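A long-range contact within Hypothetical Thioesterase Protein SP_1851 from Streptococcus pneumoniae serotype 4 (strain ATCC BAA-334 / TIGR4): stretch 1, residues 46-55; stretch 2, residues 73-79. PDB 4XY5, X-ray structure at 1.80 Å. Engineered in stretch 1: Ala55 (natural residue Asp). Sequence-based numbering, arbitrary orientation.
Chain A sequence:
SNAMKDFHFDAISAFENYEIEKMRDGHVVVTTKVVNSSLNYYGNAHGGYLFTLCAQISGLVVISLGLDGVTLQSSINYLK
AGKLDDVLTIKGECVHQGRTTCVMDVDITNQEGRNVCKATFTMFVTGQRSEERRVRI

Stretch 1, residues 46-55: HGGYLFTLCA
Stretch 2, residues 73-79: QSSINYL

At the apolar centre Ile76 (chi1 t, chi2 t), on strand 73-78, brings CD1 to 3.9 Å from Phe51 CA and 4.5 Å from Cys54 SG (Cys54 chi1 m), both on helix 47-55. The CA-to-CB bond of Phe51 points sideways to the strand (chi1 t, chi2 94°); its CD1 lies 3.9 Å from Ile76 CG2, which meets the ring at its edge. This pair sets the register (Phe51 CA to Ile76 CA 7.2 Å; Gly47 CA to Tyr78 CA 7.7 Å), with the axes 10.0 Å apart at closest approach and their N-to-C directions 127° apart. The strand is extended (phi -159 to -100°, psi 124 to 146°), so alternate residues Ser74, Ile76 and Tyr78 point toward the helix (phi -72 to -54°, psi -50 to -31°). Farther along the ring, Phe51 CE1 is 3.3 Å from Ser74 OG (Ser74 chi1 t), a hydroxyl hydrogen-bonded elsewhere in the structure. Toward the helix start, Leu50 (m, t) sets CD1 3.8 Å from Tyr78 CD1, at the ring edge. Tyr78 (chi1 m, chi2 -84°) extends its hydroxyl to the first helical turn, where OH donates to Gly47 O at 2.6 Å; that carbonyl also accepts from Phe51 N at 3.0 Å. An ideal CB on Gly47 would lie 3.3 Å from Tyr78 OH. His46 (chi1 t, chi2 -71°) caps the helix, ND1 accepting from Gly48 N at 2.8 Å.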

ATOM      1  N   HIS A  46     -10.088  -1.544 -16.717  1.00 13.11           N
ATOM      2  CA  HIS A  46      -8.737  -1.979 -16.413  1.00 11.50           C
ATOM      3  C   HIS A  46      -8.298  -1.380 -15.074  1.00 11.26           C
ATOM      4  O   HIS A  46      -8.616  -0.232 -14.783  1.00 11.25           O
ATOM      5  CB  HIS A  46      -7.801  -1.553 -17.545  1.00  9.44           C
ATOM      6  CG  HIS A  46      -6.479  -2.250 -17.536  1.00 15.02           C
ATOM      7  ND1 HIS A  46      -5.510  -1.992 -16.592  1.00 11.22           N
ATOM      8  CD2 HIS A  46      -5.966  -3.195 -18.356  1.00 16.22           C
ATOM      9  CE1 HIS A  46      -4.457  -2.754 -16.828  1.00 13.79           C
ATOM     10  NE2 HIS A  46      -4.707  -3.488 -17.898  1.00 16.52           N
ATOM     11  N   GLY A  47      -7.589  -2.155 -14.258  1.00 10.91           N
ATOM     12  CA  GLY A  47      -7.119  -1.644 -12.979  1.00 12.03           C
ATOM     13  C   GLY A  47      -6.193  -0.455 -13.141  1.00 10.89           C
ATOM     14  O   GLY A  47      -6.138   0.422 -12.284  1.00  9.93           O
ATOM     15  N   GLY A  48      -5.448  -0.426 -14.240  1.00  8.72           N
ATOM     16  CA  GLY A  48      -4.570   0.697 -14.524  1.00  8.06           C
ATOM     17  C   GLY A  48      -5.341   1.944 -14.923  1.00 10.83           C
ATOM     18  O   GLY A  48      -4.975   3.063 -14.572  1.00  9.80           O
ATOM     19  N   TYR A  49      -6.405   1.749 -15.689  1.00  8.31           N
ATOM     20  CA  TYR A  49      -7.313   2.840 -16.027  1.00  8.88           C
ATOM     21  C   TYR A  49      -7.903   3.455 -14.769  1.00  8.45           C
ATOM     22  O   TYR A  49      -7.856   4.675 -14.581  1.00  9.92           O
ATOM     23  CB  TYR A  49      -8.425   2.330 -16.959  1.00  6.89           C
ATOM     24  CG  TYR A  49      -9.684   3.177 -17.028  1.00  9.57           C
ATOM     25  CD1 TYR A  49      -9.773   4.269 -17.882  1.00 11.57           C
ATOM     26  CD2 TYR A  49     -10.806   2.842 -16.269  1.00 11.23           C
ATOM     27  CE1 TYR A  49     -10.943   5.033 -17.948  1.00 11.71           C
ATOM     28  CE2 TYR A  49     -11.968   3.589 -16.333  1.00 10.57           C
ATOM     29  CZ  TYR A  49     -12.033   4.677 -17.173  1.00  9.62           C
ATOM     30  OH  TYR A  49     -13.191   5.422 -17.232  1.00 12.03           O
ATOM     31  N   LEU A  50      -8.434   2.613 -13.887  1.00  9.25           N
ATOM     32  CA  LEU A  50      -9.033   3.106 -12.649  1.00  8.15           C
ATOM     33  C   LEU A  50      -7.993   3.833 -11.800  1.00  7.93           C
ATOM     34  O   LEU A  50      -8.271   4.884 -11.254  1.00  8.07           O
ATOM     35  CB  LEU A  50      -9.648   1.955 -11.838  1.00  9.58           C
ATOM     36  CG  LEU A  50     -10.838   1.245 -12.495  1.00 10.35           C
ATOM     37  CD1 LEU A  50     -11.234   0.036 -11.643  1.00 11.21           C
ATOM     38  CD2 LEU A  50     -11.978   2.222 -12.607  1.00 10.04           C
ATOM     39  N   PHE A  51      -6.794   3.271 -11.700  1.00  7.58           N
ATOM     40  CA  PHE A  51      -5.735   3.942 -10.944  1.00  7.52           C
ATOM     41  C   PHE A  51      -5.411   5.294 -11.555  1.00  9.02           C
ATOM     42  O   PHE A  51      -5.206   6.287 -10.844  1.00  8.25           O
ATOM     43  CB  PHE A  51      -4.471   3.088 -10.896  1.00  8.75           C
ATOM     44  CG  PHE A  51      -3.337   3.726 -10.130  1.00  9.80           C
ATOM     45  CD1 PHE A  51      -3.146   3.448  -8.789  1.00 11.67           C
ATOM     46  CD2 PHE A  51      -2.459   4.604 -10.765  1.00  8.64           C
ATOM     47  CE1 PHE A  51      -2.093   4.026  -8.088  1.00 10.77           C
ATOM     48  CE2 PHE A  51      -1.420   5.188 -10.086  1.00  7.40           C
ATOM     49  CZ  PHE A  51      -1.227   4.901  -8.730  1.00  9.82           C
ATOM     50  N   THR A  52      -5.334   5.342 -12.881  1.00  8.08           N
ATOM     51  CA  THR A  52      -4.946   6.581 -13.520  1.00  7.60           C
ATOM     52  C   THR A  52      -6.007   7.668 -13.282  1.00  8.44           C
ATOM     53  O   THR A  52      -5.666   8.831 -13.070  1.00  8.50           O
ATOM     54  CB  THR A  52      -4.694   6.367 -15.038  1.00  8.20           C
ATOM     55  OG1 THR A  52      -3.568   5.480 -15.201  1.00  8.79           O
ATOM     56  CG2 THR A  52      -4.393   7.697 -15.748  1.00  8.79           C
ATOM     57  N   LEU A  53      -7.280   7.289 -13.304  1.00  6.30           N
ATOM     58  CA  LEU A  53      -8.333   8.238 -12.926  1.00  8.89           C
ATOM     59  C   LEU A  53      -8.032   8.813 -11.538  1.00  9.69           C
ATOM     60  O   LEU A  53      -8.073  10.028 -11.343  1.00 10.71           O
ATOM     61  CB  LEU A  53      -9.711   7.574 -12.937  1.00 11.16           C
ATOM     62  CG  LEU A  53     -10.248   7.008 -14.255  1.00 11.43           C
ATOM     63  CD1 LEU A  53     -11.648   6.440 -14.062  1.00 11.01           C
ATOM     64  CD2 LEU A  53     -10.270   8.072 -15.368  1.00 11.40           C
ATOM     65  N   CYS A  54      -7.685   7.946 -10.589  1.00  8.25           N
ATOM     66  CA  CYS A  54      -7.425   8.400  -9.221  1.00  9.39           C
ATOM     67  C   CYS A  54      -6.182   9.289  -9.127  1.00  9.46           C
ATOM     68  O   CYS A  54      -6.180  10.300  -8.409  1.00  9.54           O
ATOM     69  CB  CYS A  54      -7.260   7.210  -8.270  1.00  9.58           C
ATOM     70  SG  CYS A  54      -8.760   6.267  -8.056  1.00 11.19           S
ATOM     71  N   ALA A  55      -5.122   8.909  -9.837  1.00  7.77           N
ATOM     72  CA  ALA A  55      -3.865   9.656  -9.758  1.00  9.35           C
ATOM     73  C   ALA A  55      -3.991  11.049 -10.349  1.00 10.00           C
ATOM     74  O   ALA A  55      -3.429  12.016  -9.824  1.00 10.06           O
ATOM     75  CB  ALA A  55      -2.744   8.897 -10.457  1.00  9.63           C
ATOM     76  N   GLN A  73       4.108   7.518  -3.519  1.00 10.52           N
ATOM     77  CA  GLN A  73       3.597   6.196  -3.237  1.00 10.35           C
ATOM     78  C   GLN A  73       2.097   6.194  -3.354  1.00  8.99           C
ATOM     79  O   GLN A  73       1.441   7.157  -2.996  1.00  9.32           O
ATOM     80  CB  GLN A  73       4.028   5.765  -1.821  1.00 14.58           C
ATOM     81  CG  GLN A  73       3.832   4.302  -1.526  1.00 14.58           C
ATOM     82  CD  GLN A  73       2.411   3.952  -1.156  1.00 13.68           C
ATOM     83  OE1 GLN A  73       1.634   4.802  -0.718  1.00 14.17           O
ATOM     84  NE2 GLN A  73       2.071   2.677  -1.308  1.00 14.29           N
ATOM     85  N   SER A  74       1.533   5.103  -3.848  1.00  9.68           N
ATOM     86  CA  SER A  74       0.088   5.020  -3.837  1.00 10.87           C
ATOM     87  C   SER A  74      -0.373   3.605  -3.554  1.00  9.96           C
ATOM     88  O   SER A  74       0.286   2.647  -3.950  1.00  9.87           O
ATOM     89  CB  SER A  74      -0.493   5.486  -5.168  1.00 10.88           C
ATOM     90  OG  SER A  74      -1.905   5.422  -5.102  1.00 13.23           O
ATOM     91  N   SER A  75      -1.491   3.490  -2.851  1.00  9.16           N
ATOM     92  CA  SER A  75      -2.127   2.189  -2.629  1.00  9.98           C
ATOM     93  C   SER A  75      -3.581   2.225  -3.099  1.00 10.28           C
ATOM     94  O   SER A  75      -4.279   3.201  -2.872  1.00 13.97           O
ATOM     95  CB  SER A  75      -2.027   1.808  -1.154  1.00 13.91           C
ATOM     96  OG  SER A  75      -0.667   1.582  -0.844  1.00 18.49           O
ATOM     97  N   ILE A  76      -4.036   1.185  -3.794  1.00  9.65           N
ATOM     98  CA  ILE A  76      -5.407   1.194  -4.298  1.00  8.79           C
ATOM     99  C   ILE A  76      -6.065  -0.146  -4.009  1.00  9.65           C
ATOM    100  O   ILE A  76      -5.406  -1.182  -4.066  1.00  8.67           O
ATOM    101  CB  ILE A  76      -5.456   1.501  -5.834  1.00  7.81           C
ATOM    102  CG1 ILE A  76      -6.893   1.451  -6.363  1.00  8.15           C
ATOM    103  CG2 ILE A  76      -4.557   0.527  -6.592  1.00  9.07           C
ATOM    104  CD1 ILE A  76      -7.041   2.120  -7.772  1.00  7.95           C
ATOM    105  N   ASN A  77      -7.344  -0.096  -3.639  1.00 10.40           N
ATOM    106  CA  ASN A  77      -8.175  -1.286  -3.436  1.00  9.47           C
ATOM    107  C   ASN A  77      -9.289  -1.306  -4.452  1.00 10.64           C
ATOM    108  O   ASN A  77     -10.001  -0.311  -4.608  1.00 10.29           O
ATOM    109  CB  ASN A  77      -8.802  -1.302  -2.045  1.00 13.95           C
ATOM    110  CG  ASN A  77      -7.809  -1.644  -0.968  1.00 16.47           C
ATOM    111  OD1 ASN A  77      -7.094  -0.777  -0.477  1.00 20.87           O
ATOM    112  ND2 ASN A  77      -7.753  -2.914  -0.602  1.00 20.36           N
ATOM    113  N   TYR A  78      -9.455  -2.441  -5.119  1.00 11.65           N
ATOM    114  CA  TYR A  78     -10.509  -2.606  -6.105  1.00 10.58           C
ATOM    115  C   TYR A  78     -11.692  -3.364  -5.508  1.00 12.75           C
ATOM    116  O   TYR A  78     -11.540  -4.474  -4.996  1.00 14.00           O
ATOM    117  CB  TYR A  78      -9.957  -3.320  -7.332  1.00 13.49           C
ATOM    118  CG  TYR A  78      -8.815  -2.573  -7.997  1.00 12.33           C
ATOM    119  CD1 TYR A  78      -9.063  -1.554  -8.907  1.00 14.06           C
ATOM    120  CD2 TYR A  78      -7.485  -2.884  -7.705  1.00 11.71           C
ATOM    121  CE1 TYR A  78      -8.025  -0.871  -9.520  1.00 11.10           C
ATOM    122  CE2 TYR A  78      -6.427  -2.200  -8.328  1.00 12.66           C
ATOM    123  CZ  TYR A  78      -6.709  -1.197  -9.231  1.00 12.67           C
ATOM    124  OH  TYR A  78      -5.668  -0.513  -9.860  1.00 11.31           O
ATOM    125  N   LEU A  79     -12.870  -2.751  -5.582  1.00 15.12           N
ATOM    126  CA  LEU A  79     -14.035  -3.220  -4.830  1.00 15.39           C
ATOM    127  C   LEU A  79     -15.108  -3.853  -5.705  1.00 18.62           C
ATOM    128  O   LEU A  79     -15.747  -4.838  -5.331  1.00 19.25           O
ATOM    129  CB  LEU A  79     -14.651  -2.052  -4.059  1.00 13.89           C
ATOM    130  CG  LEU A  79     -13.652  -1.272  -3.199  1.00 21.04           C
ATOM    131  CD1 LEU A  79     -14.375  -0.229  -2.390  1.00 23.16           C
ATOM    132  CD2 LEU A  79     -12.908  -2.220  -2.300  1.00 17.02           C
TER